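Local coordinates for protein glucosamine kinase (Streptacidiphilus jiangxiensis, PDB 6HWL) that phosphorylates D-glucosamine to D-glucosamine 6-phosphate with ATP and magnesium, and glucose to a lesser extent, at residues Y283-A288 and L398-Y403. Sequence-based numbering, arbitrary orientation.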
loop_
_atom_site.group_PDB
_atom_site.type_symbol
_atom_site.label_atom_id
_atom_site.label_comp_id
_atom_site.label_asym_id
_atom_site.label_seq_id
_atom_site.Cartn_x
_atom_site.Cartn_y
_atom_site.Cartn_z
ATOM N N TYR A 283 -6.047 -4.227 -15.621
ATOM C CA TYR A 283 -4.835 -4.945 -16.000
ATOM C C TYR A 283 -3.809 -4.034 -16.662
ATOM O O TYR A 283 -2.612 -4.338 -16.629
ATOM C CB TYR A 283 -5.168 -6.104 -16.946
ATOM C CG TYR A 283 -5.955 -7.235 -16.319
ATOM C CD1 TYR A 283 -6.197 -7.271 -14.951
ATOM C CD2 TYR A 283 -6.447 -8.274 -17.099
ATOM C CE1 TYR A 283 -6.915 -8.305 -14.379
ATOM C CE2 TYR A 283 -7.164 -9.314 -16.535
ATOM C CZ TYR A 283 -7.392 -9.326 -15.176
ATOM O OH TYR A 283 -8.106 -10.357 -14.610
ATOM N N ALA A 284 -4.251 -2.924 -17.260
ATOM C CA ALA A 284 -3.334 -2.029 -17.954
ATOM C C ALA A 284 -2.452 -1.237 -17.000
ATOM O O ALA A 284 -1.388 -0.764 -17.412
ATOM C CB ALA A 284 -4.116 -1.071 -18.854
ATOM N N GLU A 285 -2.861 -1.077 -15.741
ATOM C CA GLU A 285 -2.064 -0.328 -14.778
ATOM C C GLU A 285 -0.894 -1.132 -14.227
ATOM O O GLU A 285 -0.117 -0.597 -13.428
ATOM C CB GLU A 285 -2.948 0.161 -13.625
ATOM C CG GLU A 285 -3.227 -0.880 -12.551
ATOM C CD GLU A 285 -4.286 -0.428 -11.562
ATOM O OE1 GLU A 285 -5.038 0.516 -11.885
ATOM O OE2 GLU A 285 -4.368 -1.015 -10.463
ATOM N N LEU A 286 -0.745 -2.394 -14.635
ATOM C CA LEU A 286 0.376 -3.205 -14.175
ATOM C C LEU A 286 1.709 -2.718 -14.723
ATOM O O LEU A 286 2.750 -2.986 -14.113
ATOM C CB LEU A 286 0.165 -4.668 -14.568
ATOM C CG LEU A 286 -0.988 -5.401 -13.887
ATOM C CD1 LEU A 286 -1.167 -6.779 -14.501
ATOM C CD2 LEU A 286 -0.736 -5.507 -12.394
ATOM N N ASP A 287 1.702 -2.013 -15.856
ATOM C CA ASP A 287 2.945 -1.531 -16.445
ATOM C C ASP A 287 3.643 -0.504 -15.566
ATOM O O ASP A 287 4.863 -0.340 -15.674
ATOM C CB ASP A 287 2.671 -0.937 -17.827
ATOM C CG ASP A 287 2.028 -1.935 -18.772
ATOM O OD1 ASP A 287 2.323 -3.144 -18.653
ATOM O OD2 ASP A 287 1.226 -1.511 -19.631
ATOM N N ALA A 288 2.905 0.186 -14.699
ATOM C CA ALA A 288 3.494 1.148 -13.777
ATOM C C ALA A 288 4.022 0.503 -12.504
ATOM O O ALA A 288 4.579 1.209 -11.657
ATOM C CB ALA A 288 2.468 2.228 -13.418
ATOM N N LEU A 398 -3.267 -5.471 -5.389
ATOM C CA LEU A 398 -4.431 -6.162 -4.842
ATOM C C LEU A 398 -5.559 -6.249 -5.864
ATOM O O LEU A 398 -6.039 -7.341 -6.183
ATOM C CB LEU A 398 -4.906 -5.461 -3.567
ATOM C CG LEU A 398 -4.026 -5.648 -2.329
ATOM C CD1 LEU A 398 -4.636 -4.950 -1.121
ATOM C CD2 LEU A 398 -3.812 -7.127 -2.047
ATOM N N THR A 399 -5.988 -5.105 -6.395
ATOM C CA THR A 399 -7.121 -5.105 -7.319
ATOM C C THR A 399 -6.836 -5.859 -8.613
ATOM O O THR A 399 -7.644 -6.731 -8.978
ATOM C CB THR A 399 -7.571 -3.665 -7.592
ATOM O OG1 THR A 399 -7.984 -3.051 -6.364
ATOM C CG2 THR A 399 -8.733 -3.647 -8.577
ATOM N N PRO A 400 -5.742 -5.599 -9.346
ATOM C CA PRO A 400 -5.528 -6.365 -10.588
ATOM C C PRO A 400 -5.380 -7.860 -10.359
ATOM O O PRO A 400 -5.939 -8.653 -11.126
ATOM C CB PRO A 400 -4.250 -5.742 -11.169
ATOM C CG PRO A 400 -3.566 -5.121 -10.008
ATOM C CD PRO A 400 -4.666 -4.614 -9.132
ATOM N N LEU A 401 -4.651 -8.272 -9.318
ATOM C CA LEU A 401 -4.496 -9.700 -9.060
ATOM C C LEU A 401 -5.788 -10.327 -8.553
ATOM O O LEU A 401 -6.063 -11.496 -8.850
ATOM C CB LEU A 401 -3.360 -9.943 -8.064
ATOM C CG LEU A 401 -1.953 -9.552 -8.524
ATOM C CD1 LEU A 401 -0.899 -10.095 -7.569
ATOM C CD2 LEU A 401 -1.689 -10.026 -9.946
ATOM N N ARG A 402 -6.590 -9.576 -7.793
ATOM C CA ARG A 402 -7.870 -10.104 -7.331
ATOM C C ARG A 402 -8.803 -10.387 -8.501
ATOM O O ARG A 402 -9.471 -11.427 -8.533
ATOM C CB ARG A 402 -8.521 -9.133 -6.347
ATOM C CG ARG A 402 -9.906 -9.546 -5.889
ATOM C CD ARG A 402 -9.887 -10.912 -5.224
ATOM N NE ARG A 402 -11.225 -11.329 -4.814
ATOM C CZ ARG A 402 -11.769 -11.037 -3.637
ATOM N NH1 ARG A 402 -12.992 -11.457 -3.346
ATOM N NH2 ARG A 402 -11.087 -10.326 -2.748
ATOM N N TYR A 403 -8.863 -9.471 -9.472
ATOM C CA TYR A 403 -9.652 -9.724 -10.673
ATOM C C TYR A 403 -9.137 -10.949 -11.415
ATOM O O TYR A 403 -9.926 -11.751 -11.930
ATOM C CB TYR A 403 -9.634 -8.499 -11.590
ATOM C CG TYR A 403 -10.399 -7.303 -11.061
ATOM C CD1 TYR A 403 -11.245 -7.418 -9.965
ATOM C CD2 TYR A 403 -10.281 -6.060 -11.668
ATOM C CE1 TYR A 403 -11.946 -6.327 -9.484
ATOM C CE2 TYR A 403 -10.979 -4.964 -11.196
ATOM C CZ TYR A 403 -11.808 -5.102 -10.105
ATOM O OH TYR A 403 -12.502 -4.012 -9.634
#
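Pro400, in the first turn of helix 398-416, meets Tyr283, Glu285 and Leu286 where helix 266-283 ends and runs on into its loop. The CA atoms of Tyr283 and Pro400 lie 5.6 Å apart, the closest pair of CA atoms across the contact.

Apolar packing carries much of the contact. One methyl of Leu286, CD2, rests on the pyrrolidine ring, 3.7 Å from Pro400 CG and equally close to CB. Leu286 CG stands anti to its own carbonyl carbon (chi1 -67°), which helps direct this branch at the proline. One turn further along the helix, the Tyr283 ring lies at a slant across the Tyr403 side chain, with CE1 3.9 Å from Tyr403 CB. The Tyr403 ring itself turns off from Tyr283 and does not stack on it; one of its faces carries the Thr399 carbonyl oxygen, offset toward the rim.

Polar atoms also touch carbon across the interface, without hydrogen bonding. Pro400 O lies 3.4 Å from Tyr283 CE1, obliquely to the ring, and the Tyr283 hydroxyl reaches the backbone of Tyr403, with OH 3.4 Å from its C. Glu285 runs out from CG in an extended chain and crosses the proline at about a right angle, bringing carboxylate atom OE2 to 3.8 Å from Pro400 CD at the more exposed margin.

This is structural packing in the helical part of the kinase, with the Tyr403 side chain about 11 Å from that of the glucosamine-binding Glu409, further along the same helix. Pro400 and Tyr403 also touch Val282 of helix 266-283, while Met253 of helix 243-261 packs against both Tyr283 and Leu286. From helix 398-416, Leu401 touches Val340 and Arg402 forms a salt bridge with Asp347, two residues of helix 335-356.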